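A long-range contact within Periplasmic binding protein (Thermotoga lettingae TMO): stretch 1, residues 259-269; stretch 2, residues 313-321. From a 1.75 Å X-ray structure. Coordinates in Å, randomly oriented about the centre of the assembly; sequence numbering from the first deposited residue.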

ATOM      1  N   GLY C 259       5.963   5.224 -20.333  1.00 24.37           N
ATOM      2  CA  GLY C 259       6.066   6.180 -21.419  1.00 35.33           C
ATOM      3  C   GLY C 259       5.165   5.859 -22.595  1.00 32.08           C
ATOM      4  O   GLY C 259       4.540   6.748 -23.132  1.00 28.95           O
ATOM      5  N   ARG C 260       5.127   4.597 -23.017  1.00 26.01           N
ATOM      6  CA  ARG C 260       4.128   4.161 -23.960  1.00 26.11           C
ATOM      7  C   ARG C 260       2.729   4.530 -23.502  1.00 27.67           C
ATOM      8  O   ARG C 260       1.978   5.142 -24.255  1.00 31.98           O
ATOM      9  CB  ARG C 260       4.242   2.644 -24.224  1.00 35.90           C
ATOM     10  CG  ARG C 260       5.486   2.278 -25.026  1.00 40.58           C
ATOM     11  CD  ARG C 260       5.736   0.786 -25.097  1.00 29.68           C
ATOM     12  NE  ARG C 260       4.673   0.117 -25.816  1.00 31.42           N
ATOM     13  CZ  ARG C 260       4.566   0.042 -27.137  1.00 35.45           C
ATOM     14  NH1 ARG C 260       5.475   0.599 -27.940  1.00 42.58           N
ATOM     15  NH2 ARG C 260       3.537  -0.620 -27.671  1.00 48.62           N
ATOM     16  N   LEU C 261       2.379   4.197 -22.262  1.00 25.89           N
ATOM     17  CA  LEU C 261       1.067   4.522 -21.717  1.00 29.63           C
ATOM     18  C   LEU C 261       0.722   6.026 -21.882  1.00 26.83           C
ATOM     19  O   LEU C 261      -0.408   6.404 -22.232  1.00 25.47           O
ATOM     20  CB  LEU C 261       0.980   4.116 -20.226  1.00 24.76           C
ATOM     21  CG  LEU C 261      -0.269   4.613 -19.479  1.00 25.97           C
ATOM     22  CD1 LEU C 261      -1.552   4.169 -20.176  1.00 34.03           C
ATOM     23  CD2 LEU C 261      -0.287   4.146 -18.027  1.00 23.28           C
ATOM     24  N   ALA C 262       1.693   6.873 -21.612  1.00 24.00           N
ATOM     25  CA  ALA C 262       1.418   8.312 -21.646  1.00 25.19           C
ATOM     26  C   ALA C 262       1.027   8.754 -23.040  1.00 30.85           C
ATOM     27  O   ALA C 262       0.135   9.583 -23.183  1.00 24.57           O
ATOM     28  CB  ALA C 262       2.615   9.118 -21.131  1.00 30.00           C
ATOM     29  N   VAL C 263       1.657   8.164 -24.068  1.00 25.96           N
ATOM     30  CA  VAL C 263       1.340   8.538 -25.434  1.00 32.84           C
ATOM     31  C   VAL C 263      -0.016   7.982 -25.824  1.00 31.45           C
ATOM     32  O   VAL C 263      -0.816   8.698 -26.451  1.00 26.85           O
ATOM     33  CB  VAL C 263       2.447   8.110 -26.413  1.00 29.11           C
ATOM     34  CG1 VAL C 263       1.990   8.182 -27.871  1.00 36.95           C
ATOM     35  CG2 VAL C 263       3.668   8.983 -26.167  1.00 29.53           C
ATOM     36  N   ARG C 264      -0.267   6.719 -25.448  1.00 37.42           N
ATOM     37  CA  ARG C 264      -1.546   6.054 -25.711  1.00 28.93           C
ATOM     38  C   ARG C 264      -2.679   6.820 -25.152  1.00 27.64           C
ATOM     39  O   ARG C 264      -3.697   6.913 -25.802  1.00 31.63           O
ATOM     40  CB  ARG C 264      -1.637   4.670 -25.066  1.00 38.19           C
ATOM     41  CG  ARG C 264      -1.284   3.555 -25.988  1.00 47.48           C
ATOM     42  CD  ARG C 264      -2.010   2.269 -25.633  1.00 76.47           C
ATOM     43  NE  ARG C 264      -1.900   1.847 -24.230  1.00 37.00           N
ATOM     44  CZ  ARG C 264      -0.777   1.458 -23.636  1.00 30.31           C
ATOM     45  NH1 ARG C 264       0.394   1.469 -24.268  1.00 32.70           N
ATOM     46  NH2 ARG C 264      -0.830   1.036 -22.391  1.00 32.03           N
ATOM     47  N   ALA C 265      -2.519   7.320 -23.914  1.00 27.43           N
ATOM     48  CA  ALA C 265      -3.555   8.104 -23.254  1.00 30.64           C
ATOM     49  C   ALA C 265      -3.849   9.360 -24.036  1.00 31.00           C
ATOM     50  O   ALA C 265      -5.011   9.721 -24.256  1.00 28.28           O
ATOM     51  CB  ALA C 265      -3.156   8.460 -21.816  1.00 29.01           C
ATOM     52  N   ALA C 266      -2.775  10.058 -24.390  1.00 33.63           N
ATOM     53  CA  ALA C 266      -2.874  11.270 -25.154  1.00 27.54           C
ATOM     54  C   ALA C 266      -3.628  10.991 -26.437  1.00 28.02           C
ATOM     55  O   ALA C 266      -4.554  11.701 -26.788  1.00 30.24           O
ATOM     56  CB  ALA C 266      -1.500  11.797 -25.464  1.00 25.60           C
ATOM     57  N   ALA C 267      -3.242   9.926 -27.129  1.00 30.68           N
ATOM     58  CA  ALA C 267      -3.847   9.616 -28.420  1.00 31.68           C
ATOM     59  C   ALA C 267      -5.313   9.218 -28.256  1.00 33.40           C
ATOM     60  O   ALA C 267      -6.143   9.552 -29.091  1.00 35.45           O
ATOM     61  CB  ALA C 267      -3.063   8.515 -29.127  1.00 32.52           C
ATOM     62  N   ALA C 268      -5.627   8.522 -27.163  1.00 44.71           N
ATOM     63  CA  ALA C 268      -7.009   8.176 -26.841  1.00 38.73           C
ATOM     64  C   ALA C 268      -7.877   9.425 -26.675  1.00 37.06           C
ATOM     65  O   ALA C 268      -8.984   9.501 -27.221  1.00 34.01           O
ATOM     66  CB  ALA C 268      -7.065   7.303 -25.590  1.00 33.31           C
ATOM     67  N   LEU C 269      -7.390  10.411 -25.927  1.00 28.67           N
ATOM     68  CA  LEU C 269      -8.171  11.648 -25.738  1.00 31.28           C
ATOM     69  C   LEU C 269      -8.447  12.332 -27.058  1.00 30.86           C
ATOM     70  O   LEU C 269      -9.559  12.756 -27.300  1.00 30.49           O
ATOM     71  CB  LEU C 269      -7.453  12.628 -24.811  1.00 28.10           C
ATOM     72  CG  LEU C 269      -7.293  12.157 -23.379  1.00 29.33           C
ATOM     73  CD1 LEU C 269      -6.252  13.011 -22.669  1.00 35.63           C
ATOM     74  CD2 LEU C 269      -8.636  12.140 -22.647  1.00 40.67           C
ATOM     75  N   ASN C 313      -1.883  -3.447 -19.655  1.00 43.38           N
ATOM     76  CA  ASN C 313      -3.027  -3.408 -20.551  1.00 49.55           C
ATOM     77  C   ASN C 313      -4.006  -2.247 -20.328  1.00 51.06           C
ATOM     78  O   ASN C 313      -5.201  -2.415 -20.553  1.00 56.39           O
ATOM     79  CB  ASN C 313      -3.785  -4.738 -20.482  1.00 64.02           C
ATOM     80  N   LEU C 314      -3.506  -1.081 -19.897  1.00 43.54           N
ATOM     81  CA  LEU C 314      -4.338   0.105 -19.724  1.00 31.45           C
ATOM     82  C   LEU C 314      -4.521   0.905 -21.020  1.00 29.13           C
ATOM     83  O   LEU C 314      -3.579   1.095 -21.764  1.00 35.39           O
ATOM     84  CB  LEU C 314      -3.692   1.054 -18.702  1.00 52.02           C
ATOM     85  CG  LEU C 314      -3.704   0.625 -17.244  1.00 45.46           C
ATOM     86  CD1 LEU C 314      -2.724   1.477 -16.458  1.00 36.05           C
ATOM     87  CD2 LEU C 314      -5.105   0.738 -16.669  1.00 48.91           C
ATOM     88  N   VAL C 315      -5.734   1.401 -21.250  1.00 29.98           N
ATOM     89  CA  VAL C 315      -6.052   2.316 -22.349  1.00 31.49           C
ATOM     90  C   VAL C 315      -5.751   1.749 -23.732  1.00 40.61           C
ATOM     91  O   VAL C 315      -4.890   2.260 -24.455  1.00 32.45           O
ATOM     92  CB  VAL C 315      -5.358   3.687 -22.190  1.00 29.29           C
ATOM     93  CG1 VAL C 315      -5.887   4.665 -23.224  1.00 28.17           C
ATOM     94  CG2 VAL C 315      -5.617   4.234 -20.794  1.00 33.13           C
ATOM     95  N   TRP C 316      -6.490   0.707 -24.097  1.00 41.20           N
ATOM     96  CA  TRP C 316      -6.384   0.106 -25.412  1.00 39.27           C
ATOM     97  C   TRP C 316      -7.768   0.033 -26.079  1.00 50.79           C
ATOM     98  O   TRP C 316      -8.246  -1.069 -26.397  1.00 51.42           O
ATOM     99  CB  TRP C 316      -5.798  -1.309 -25.288  1.00 45.26           C
ATOM    100  CG  TRP C 316      -4.311  -1.381 -25.000  1.00 34.66           C
ATOM    101  CD1 TRP C 316      -3.721  -1.643 -23.803  1.00 45.04           C
ATOM    102  CD2 TRP C 316      -3.254  -1.224 -25.942  1.00 34.95           C
ATOM    103  NE1 TRP C 316      -2.355  -1.632 -23.933  1.00 41.83           N
ATOM    104  CE2 TRP C 316      -2.043  -1.380 -25.240  1.00 36.16           C
ATOM    105  CE3 TRP C 316      -3.212  -0.952 -27.313  1.00 39.34           C
ATOM    106  CZ2 TRP C 316      -0.804  -1.284 -25.858  1.00 39.54           C
ATOM    107  CZ3 TRP C 316      -1.980  -0.860 -27.931  1.00 51.02           C
ATOM    108  CH2 TRP C 316      -0.790  -1.024 -27.201  1.00 83.89           C
ATOM    109  N   PRO C 317      -8.416   1.193 -26.315  1.00 37.35           N
ATOM    110  CA  PRO C 317      -9.713   1.138 -26.998  1.00 41.62           C
ATOM    111  C   PRO C 317      -9.612   0.355 -28.301  1.00 42.66           C
ATOM    112  O   PRO C 317      -8.524   0.235 -28.875  1.00 42.33           O
ATOM    113  CB  PRO C 317     -10.064   2.615 -27.267  1.00 53.14           C
ATOM    114  CG  PRO C 317      -8.919   3.430 -26.757  1.00 50.79           C
ATOM    115  CD  PRO C 317      -8.072   2.559 -25.876  1.00 42.64           C
ATOM    116  N   GLU C 318     -10.726  -0.178 -28.773  1.00 54.47           N
ATOM    117  CA  GLU C 318     -10.667  -1.097 -29.899  1.00 47.58           C
ATOM    118  C   GLU C 318      -9.976  -0.481 -31.097  1.00 51.04           C
ATOM    119  O   GLU C 318      -9.103  -1.105 -31.715  1.00 56.20           O
ATOM    120  CB  GLU C 318     -12.073  -1.550 -30.305  1.00 81.32           C
ATOM    121  CG  GLU C 318     -12.780  -2.395 -29.264  1.00 81.89           C
ATOM    122  CD  GLU C 318     -11.945  -3.569 -28.804  1.00 73.85           C
ATOM    123  OE1 GLU C 318     -12.073  -3.938 -27.620  1.00 80.15           O
ATOM    124  OE2 GLU C 318     -11.162  -4.113 -29.619  1.00 91.24           O
ATOM    125  N   TRP C 319     -10.388   0.738 -31.434  1.00 47.01           N
ATOM    126  CA  TRP C 319      -9.846   1.431 -32.602  1.00 42.84           C
ATOM    127  C   TRP C 319      -8.336   1.676 -32.525  1.00 41.55           C
ATOM    128  O   TRP C 319      -7.638   1.626 -33.528  1.00 44.81           O
ATOM    129  CB  TRP C 319     -10.612   2.742 -32.842  1.00 43.68           C
ATOM    130  CG  TRP C 319     -10.498   3.767 -31.744  1.00 50.32           C
ATOM    131  CD1 TRP C 319     -11.374   3.973 -30.709  1.00 44.69           C
ATOM    132  CD2 TRP C 319      -9.462   4.742 -31.594  1.00 40.13           C
ATOM    133  NE1 TRP C 319     -10.928   5.002 -29.916  1.00 56.76           N
ATOM    134  CE2 TRP C 319      -9.760   5.494 -30.436  1.00 46.48           C
ATOM    135  CE3 TRP C 319      -8.307   5.047 -32.314  1.00 43.40           C
ATOM    136  CZ2 TRP C 319      -8.961   6.545 -30.003  1.00 35.55           C
ATOM    137  CZ3 TRP C 319      -7.493   6.091 -31.851  1.00 49.41           C
ATOM    138  CH2 TRP C 319      -7.836   6.816 -30.703  1.00 36.98           C
ATOM    139  N   LEU C 320      -7.831   1.929 -31.334  1.00 38.24           N
ATOM    140  CA  LEU C 320      -6.422   2.206 -31.174  1.00 45.11           C
ATOM    141  C   LEU C 320      -5.550   0.971 -31.341  1.00 42.35           C
ATOM    142  O   LEU C 320      -4.478   1.058 -31.942  1.00 49.93           O
ATOM    143  CB  LEU C 320      -6.150   2.837 -29.804  1.00 38.08           C
ATOM    144  CG  LEU C 320      -4.760   3.454 -29.624  1.00 49.16           C
ATOM    145  CD1 LEU C 320      -4.878   4.754 -28.839  1.00 44.32           C
ATOM    146  CD2 LEU C 320      -3.797   2.498 -28.925  1.00 57.16           C
ATOM    147  N   LYS C 321      -5.966  -0.164 -30.783  1.00 59.29           N
ATOM    148  CA  LYS C 321      -5.161  -1.385 -30.910  1.00 56.24           C
ATOM    149  C   LYS C 321      -5.288  -1.897 -32.332  1.00 48.81           C
ATOM    150  O   LYS C 321      -4.316  -2.391 -32.885  1.00 54.51           O
ATOM    151  CB  LYS C 321      -5.548  -2.467 -29.892  1.00 62.24           C
ATOM    152  CG  LYS C 321      -6.709  -3.349 -30.315  1.00 56.43           C
ATOM    153  CD  LYS C 321      -7.083  -4.384 -29.256  1.00 62.50           C
ATOM    154  CE  LYS C 321      -7.425  -3.724 -27.929  1.00 64.08           C
ATOM    155  NZ  LYS C 321      -8.270  -4.566 -27.048  1.00 65.04           N
TER

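This is a helix packed against a loop and the first turn of a following helix, with one buried arginine supplying all the hydrogen bonds across a contact that is otherwise mainly apolar.

Arg264 is the centre of the contact. Its CA-to-CB bond points toward the second stretch, and its guanidinium meets two backbone carbonyls edge-on. NH2 of Arg264 donates to O of Leu314 at 2.8 Å, and NE of Arg264 donates to the same oxygen at 3.1 Å. Leu314 O is therefore held by a two-pronged grip. NE of Arg264 also makes a weak bond to O of Val315 at 3.0 Å, where the N-H...O angle is only 126°. These carbonyls lie in loop, so the arginine ties down a segment without regular secondary structure.

The carbonyls lie near the guanidinium plane, which leaves one face to Trp316, whose ring lies flat on it. The two planes are 11° apart and their centres 3.9 Å. Next to the stack, CD of Arg264 makes a CH-pi contact with the face of the six-membered ring of Trp316, 3.5 Å from its centroid and 5° off the ring normal. NH2 of Arg264 and NE1 of Trp316 are 3.4 Å apart, but both are donors and do not bond. CD of Arg264 also touches CD2 of Leu320 at 3.8 Å.

Apolar contacts extend along the helix. CD2 of Leu261 meets CD1 of Leu314 at 3.9 Å, and CD1 of Leu261 lies 4.1 Å from CG2 of Val315. About two turns further on, Ala267 and Ala268 make the contacts. CB of Ala268 packs on CG1 of Val315 at 3.7 Å, and CB of Ala267 lies 4.2 Å from CD1 of Leu320. The Trp319 ring reaches the helix backbone, its CH2 lying 3.6 Å from O of Ala267. Together the two stretches bury 490 Å².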